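Local structure of fatty acid multifunctional protein (atmfp2) (Arabidopsis thaliana, 2WTB) at residues A[350-355]-A[378-383]; A[395-400]-A[407-412]. The protein catalyses hydration of long-chain enoyl-CoA and oxidation of 3-hydroxyacyl-CoA in peroxisomal fatty acid beta-oxidation during seed germination. All coordinates share one frame; numbering follows the deposited sequence.

In the fold
Both interactions are helix-on-strand packings in the Rossmann-type NAD-binding domain and reach the same sheet, their centres about 18 Å apart and their nearest atoms about 10 Å apart. Interaction 1 lays helix 345-361 on strand 380-383, the strand at one margin of the sheet; it is partly buried and consists of methyl groups and one glycine CA. Interaction 2, from the next strand along the chain, is the more buried of the two: strand 394-397 runs between two parallel neighbours and packs against helix 403-416. There a glutamate carboxylate joins the apolar groups, and its oxygens are satisfied by partners around it. Each buries a similar, modest area.

Interaction 1: residues A[350-355]-A[378-383]; sequences AGIGRV and SLLKGS
Val355 and Leu380 meet tip to tip where helix 345-361 packs on strand 380-383, the margin strand of the parallel part of a Rossmann-type sheet. The CD2 methyl of Leu380 sits against the whole isopropyl head of Val355, 3.6 Å from Val355 CG1 and 3.8 Å from Val355 CB. Leu380 reaches that far because its CG is anti to the backbone N (chi1 176°), and at the second torsion CD2 is the branch that carries on the extended line, leaving CD1 bent aside. Ile352, one turn back on the helix, supplies two further methyls. Its CG2 approaches Leu380 CD2 at 4.2 Å, so this one leucine methyl is touched by two helix residues. Its other branch, straight at chi2 (-179°), carries CD1 on to the strand backbone at Gly382.

The helix and strand axes run nearly antiparallel, at 165°, and come within 9.8 Å, as befits a helix that returns between two parallel strands. Strand 338-341, which leads into this helix, pairs through Val338 and Leu340 with the backbone of Leu379 and Lys381, and Glu342 just beyond it pairs with Ser383; Val338 and Leu340 also touch the Leu380 side chain. Helix 322-332 closes in on Val355 through Ser325 and Thr329. Between the two segments themselves the contact is made by carbon atoms alone. Ile352 CD1 lies 4.2 Å from Gly382 CA, on the side where a beta carbon on that glycine would clash with the same methyl.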
loop_
_atom_site.group_PDB
_atom_site.type_symbol
_atom_site.label_atom_id
_atom_site.label_comp_id
_atom_site.label_asym_id
_atom_site.label_seq_id
_atom_site.Cartn_x
_atom_site.Cartn_y
_atom_site.Cartn_z
ATOM N N ALA A 350 24.662 12.837 18.416
ATOM C CA ALA A 350 24.457 12.944 16.977
ATOM C C ALA A 350 23.185 12.215 16.564
ATOM O O ALA A 350 22.328 12.780 15.882
ATOM C CB ALA A 350 25.657 12.386 16.228
ATOM N N GLY A 351 23.067 10.959 16.982
ATOM C CA GLY A 351 21.900 10.153 16.670
ATOM C C GLY A 351 20.613 10.766 17.188
ATOM O O GLY A 351 19.634 10.896 16.452
ATOM N N ILE A 352 20.616 11.142 18.463
ATOM C CA ILE A 352 19.464 11.791 19.073
ATOM C C ILE A 352 19.077 13.035 18.284
ATOM O O ILE A 352 17.903 13.403 18.219
ATOM C CB ILE A 352 19.751 12.186 20.533
ATOM C CG1 ILE A 352 20.203 10.966 21.337
ATOM C CG2 ILE A 352 18.523 12.824 21.166
ATOM C CD1 ILE A 352 20.484 11.264 22.794
ATOM N N GLY A 353 20.073 13.678 17.681
ATOM C CA GLY A 353 19.848 14.871 16.886
ATOM C C GLY A 353 19.111 14.579 15.595
ATOM O O GLY A 353 18.190 15.305 15.220
ATOM N N ARG A 354 19.517 13.515 14.909
ATOM C CA ARG A 354 18.865 13.116 13.668
ATOM C C ARG A 354 17.391 12.823 13.913
ATOM O O ARG A 354 16.533 13.187 13.109
ATOM C CB ARG A 354 19.547 11.888 13.067
ATOM C CG ARG A 354 20.981 12.121 12.627
ATOM C CD ARG A 354 21.581 10.856 12.035
ATOM N NE ARG A 354 22.999 11.013 11.732
ATOM C CZ ARG A 354 23.975 10.811 12.611
ATOM N NH1 ARG A 354 23.688 10.443 13.852
ATOM N NH2 ARG A 354 25.240 10.979 12.249
ATOM N N VAL A 355 17.104 12.162 15.030
ATOM C CA VAL A 355 15.732 11.833 15.393
ATOM C C VAL A 355 14.881 13.094 15.486
ATOM O O VAL A 355 13.881 13.229 14.781
ATOM C CB VAL A 355 15.664 11.075 16.731
ATOM C CG1 VAL A 355 14.221 10.757 17.084
ATOM C CG2 VAL A 355 16.493 9.803 16.662
ATOM N N SER A 378 10.122 12.409 24.690
ATOM C CA SER A 378 10.378 11.914 26.035
ATOM C C SER A 378 10.522 10.398 25.998
ATOM O O SER A 378 11.204 9.809 26.836
ATOM C CB SER A 378 9.244 12.308 26.981
ATOM O OG SER A 378 8.102 11.496 26.775
ATOM N N LEU A 379 9.872 9.776 25.021
ATOM C CA LEU A 379 9.949 8.332 24.843
ATOM C C LEU A 379 11.370 7.909 24.493
ATOM O O LEU A 379 11.811 6.819 24.855
ATOM C CB LEU A 379 8.985 7.873 23.749
ATOM C CG LEU A 379 7.497 8.068 24.041
ATOM C CD1 LEU A 379 6.666 7.687 22.830
ATOM C CD2 LEU A 379 7.077 7.263 25.261
ATOM N N LEU A 380 12.078 8.784 23.787
ATOM C CA LEU A 380 13.453 8.516 23.390
ATOM C C LEU A 380 14.428 8.875 24.503
ATOM O O LEU A 380 14.540 10.038 24.891
ATOM C CB LEU A 380 13.805 9.294 22.122
ATOM C CG LEU A 380 15.257 9.180 21.654
ATOM C CD1 LEU A 380 15.634 7.722 21.438
ATOM C CD2 LEU A 380 15.479 9.990 20.387
ATOM N N LYS A 381 15.131 7.871 25.012
ATOM C CA LYS A 381 16.114 8.081 26.067
ATOM C C LYS A 381 17.471 7.530 25.645
ATOM O O LYS A 381 17.584 6.368 25.257
ATOM C CB LYS A 381 15.651 7.422 27.369
ATOM C CG LYS A 381 16.543 7.714 28.566
ATOM N N GLY A 382 18.497 8.369 25.718
ATOM C CA GLY A 382 19.832 7.978 25.306
ATOM C C GLY A 382 20.588 7.227 26.384
ATOM O O GLY A 382 20.170 7.193 27.541
ATOM N N SER A 383 21.709 6.625 25.997
ATOM C CA SER A 383 22.542 5.875 26.930
ATOM C C SER A 383 23.836 5.402 26.277
ATOM O O SER A 383 23.864 5.074 25.092
ATOM C CB SER A 383 21.776 4.674 27.489
ATOM O OG SER A 383 22.631 3.845 28.257
#

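Interaction 2: residues A[395-400]-A[407-412]; sequences VIEAVI and QQIFAD
Glu397 and Ile409 mark the closest pass of the two backbones, their CA atoms 8.0 Å apart, where the end of strand 394-397 faces helix 403-416 in a beta-alpha-beta unit. The strand gives way to loop after Glu397, and both Glu397 and Val399 direct their CB toward the helix.

Val399 and Ile409 reach toward each other tip to tip, Val399 CG2 lying 3.4 Å from Ile409 CD1. That CD1 ends an extended branch whose CG1 is anti to the carbonyl carbon (chi1 -63°, chi2 -171°). Glu397 crosses Ile409 at about a right angle, its CG 4.1 Å from the same CD1. The glutamate chain then bends at chi2 (-87°), bringing Glu397 OE1 to the edge of the Phe410 ring, near its plane and 3.8 Å from Phe410 CE2, with carboxylate and ring steeply inclined to each other. The other carboxylate oxygen turns back on the chain that follows the strand: Val399 N donates to Glu397 OE2 at 2.8 Å, meeting it on the anti side and somewhat out of the carboxylate plane.

OE2 also forms a salt bridge with Lys406, while OE1 is hydrogen-bonded to Ser425 OG, so both oxygens of this buried group have polar partners. With an alanine here in place of Glu397, Val399 N, Lys406 and Ser425 OG would probably each lose their carboxylate partner, and a gap would be likely beside Ile409 CD1 and the Phe410 edge.

Val399 also touches Ile318 and the glycine-rich turn beyond it, whose pattern is consistent with a dinucleotide-binding loop. Strands 315-318 and 422-425 flank strand 394-397 through backbone hydrogen bonds, and Phe410 extends from helix 403-416 onto Leu423 and Ser425 of strand 422-425.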
loop_
_atom_site.group_PDB
_atom_site.type_symbol
_atom_site.label_atom_id
_atom_site.label_comp_id
_atom_site.label_asym_id
_atom_site.label_seq_id
_atom_site.Cartn_x
_atom_site.Cartn_y
_atom_site.Cartn_z
ATOM N N VAL A 395 15.454 -5.775 21.199
ATOM C CA VAL A 395 16.612 -5.012 20.761
ATOM C C VAL A 395 16.773 -5.086 19.247
ATOM O O VAL A 395 16.602 -6.149 18.645
ATOM C CB VAL A 395 17.906 -5.532 21.410
ATOM C CG1 VAL A 395 19.117 -4.826 20.816
ATOM C CG2 VAL A 395 17.856 -5.351 22.917
ATOM N N ILE A 396 17.094 -3.950 18.637
ATOM C CA ILE A 396 17.397 -3.900 17.215
ATOM C C ILE A 396 18.769 -3.275 17.002
ATOM O O ILE A 396 18.985 -2.105 17.315
ATOM C CB ILE A 396 16.350 -3.084 16.434
ATOM C CG1 ILE A 396 14.948 -3.654 16.660
ATOM C CG2 ILE A 396 16.690 -3.062 14.950
ATOM C CD1 ILE A 396 13.859 -2.914 15.901
ATOM N N GLU A 397 19.698 -4.064 16.477
ATOM C CA GLU A 397 21.048 -3.580 16.224
ATOM C C GLU A 397 21.179 -3.026 14.807
ATOM O O GLU A 397 20.868 -3.712 13.834
ATOM C CB GLU A 397 22.067 -4.696 16.468
ATOM C CG GLU A 397 23.435 -4.440 15.865
ATOM C CD GLU A 397 23.527 -4.906 14.429
ATOM O OE1 GLU A 397 23.077 -6.036 14.146
ATOM O OE2 GLU A 397 24.052 -4.146 13.586
ATOM N N ALA A 398 21.630 -1.780 14.700
ATOM C CA ALA A 398 21.799 -1.127 13.405
ATOM C C ALA A 398 23.191 -0.520 13.270
ATOM O O ALA A 398 23.341 0.664 12.960
ATOM C CB ALA A 398 20.731 -0.063 13.200
ATOM N N VAL A 399 24.208 -1.341 13.508
ATOM C CA VAL A 399 25.596 -0.904 13.431
ATOM C C VAL A 399 26.175 -1.222 12.053
ATOM O O VAL A 399 25.593 -2.003 11.299
ATOM C CB VAL A 399 26.438 -1.573 14.542
ATOM C CG1 VAL A 399 27.911 -1.249 14.382
ATOM C CG2 VAL A 399 25.949 -1.124 15.905
ATOM N N ILE A 400 27.305 -0.601 11.719
ATOM C CA ILE A 400 27.991 -0.868 10.456
ATOM C C ILE A 400 28.041 -2.363 10.146
ATOM O O ILE A 400 28.015 -3.197 11.052
ATOM C CB ILE A 400 29.433 -0.323 10.467
ATOM C CG1 ILE A 400 30.246 -0.989 11.579
ATOM C CG2 ILE A 400 29.437 1.194 10.613
ATOM C CD1 ILE A 400 31.703 -0.581 11.597
ATOM N N GLN A 407 28.956 -9.660 16.086
ATOM C CA GLN A 407 29.060 -10.841 16.935
ATOM C C GLN A 407 29.249 -10.441 18.391
ATOM O O GLN A 407 28.726 -11.091 19.298
ATOM C CB GLN A 407 30.224 -11.727 16.486
ATOM C CG GLN A 407 29.914 -12.615 15.294
ATOM C CD GLN A 407 31.135 -13.361 14.790
ATOM O OE1 GLN A 407 32.268 -12.900 14.940
ATOM N NE2 GLN A 407 30.909 -14.520 14.183
ATOM N N GLN A 408 29.999 -9.364 18.605
ATOM C CA GLN A 408 30.299 -8.889 19.950
ATOM C C GLN A 408 29.088 -8.226 20.597
ATOM O O GLN A 408 28.846 -8.386 21.793
ATOM C CB GLN A 408 31.482 -7.917 19.927
ATOM C CG GLN A 408 31.868 -7.379 21.296
ATOM C CD GLN A 408 32.257 -8.476 22.268
ATOM O OE1 GLN A 408 32.772 -9.521 21.870
ATOM N NE2 GLN A 408 32.013 -8.243 23.554
ATOM N N ILE A 409 28.330 -7.482 19.800
ATOM C CA ILE A 409 27.142 -6.802 20.301
ATOM C C ILE A 409 26.107 -7.801 20.803
ATOM O O ILE A 409 25.461 -7.578 21.825
ATOM C CB ILE A 409 26.510 -5.899 19.226
ATOM C CG1 ILE A 409 27.482 -4.785 18.837
ATOM C CG2 ILE A 409 25.194 -5.316 19.722
ATOM C CD1 ILE A 409 26.874 -3.731 17.947
ATOM N N PHE A 410 25.958 -8.909 20.084
ATOM C CA PHE A 410 24.998 -9.939 20.471
ATOM C C PHE A 410 25.480 -10.762 21.662
ATOM O O PHE A 410 24.678 -11.363 22.381
ATOM C CB PHE A 410 24.647 -10.832 19.280
ATOM C CG PHE A 410 23.535 -10.289 18.435
ATOM C CD1 PHE A 410 22.335 -10.968 18.325
ATOM C CD2 PHE A 410 23.679 -9.078 17.776
ATOM C CE1 PHE A 410 21.304 -10.464 17.557
ATOM C CE2 PHE A 410 22.651 -8.569 17.007
ATOM C CZ PHE A 410 21.462 -9.263 16.899
ATOM N N ALA A 411 26.791 -10.781 21.875
ATOM C CA ALA A 411 27.347 -11.397 23.070
ATOM C C ALA A 411 26.934 -10.579 24.292
ATOM O O ALA A 411 26.467 -11.127 25.291
ATOM C CB ALA A 411 28.859 -11.489 22.972
ATOM N N ASP A 412 27.104 -9.264 24.198
ATOM C CA ASP A 412 26.713 -8.356 25.271
ATOM C C ASP A 412 25.199 -8.345 25.449
ATOM O O ASP A 412 24.698 -8.341 26.573
ATOM C CB ASP A 412 27.215 -6.938 24.988
ATOM C CG ASP A 412 28.728 -6.838 25.021
ATOM O OD1 ASP A 412 29.376 -7.748 25.583
ATOM O OD2 ASP A 412 29.271 -5.847 24.488
#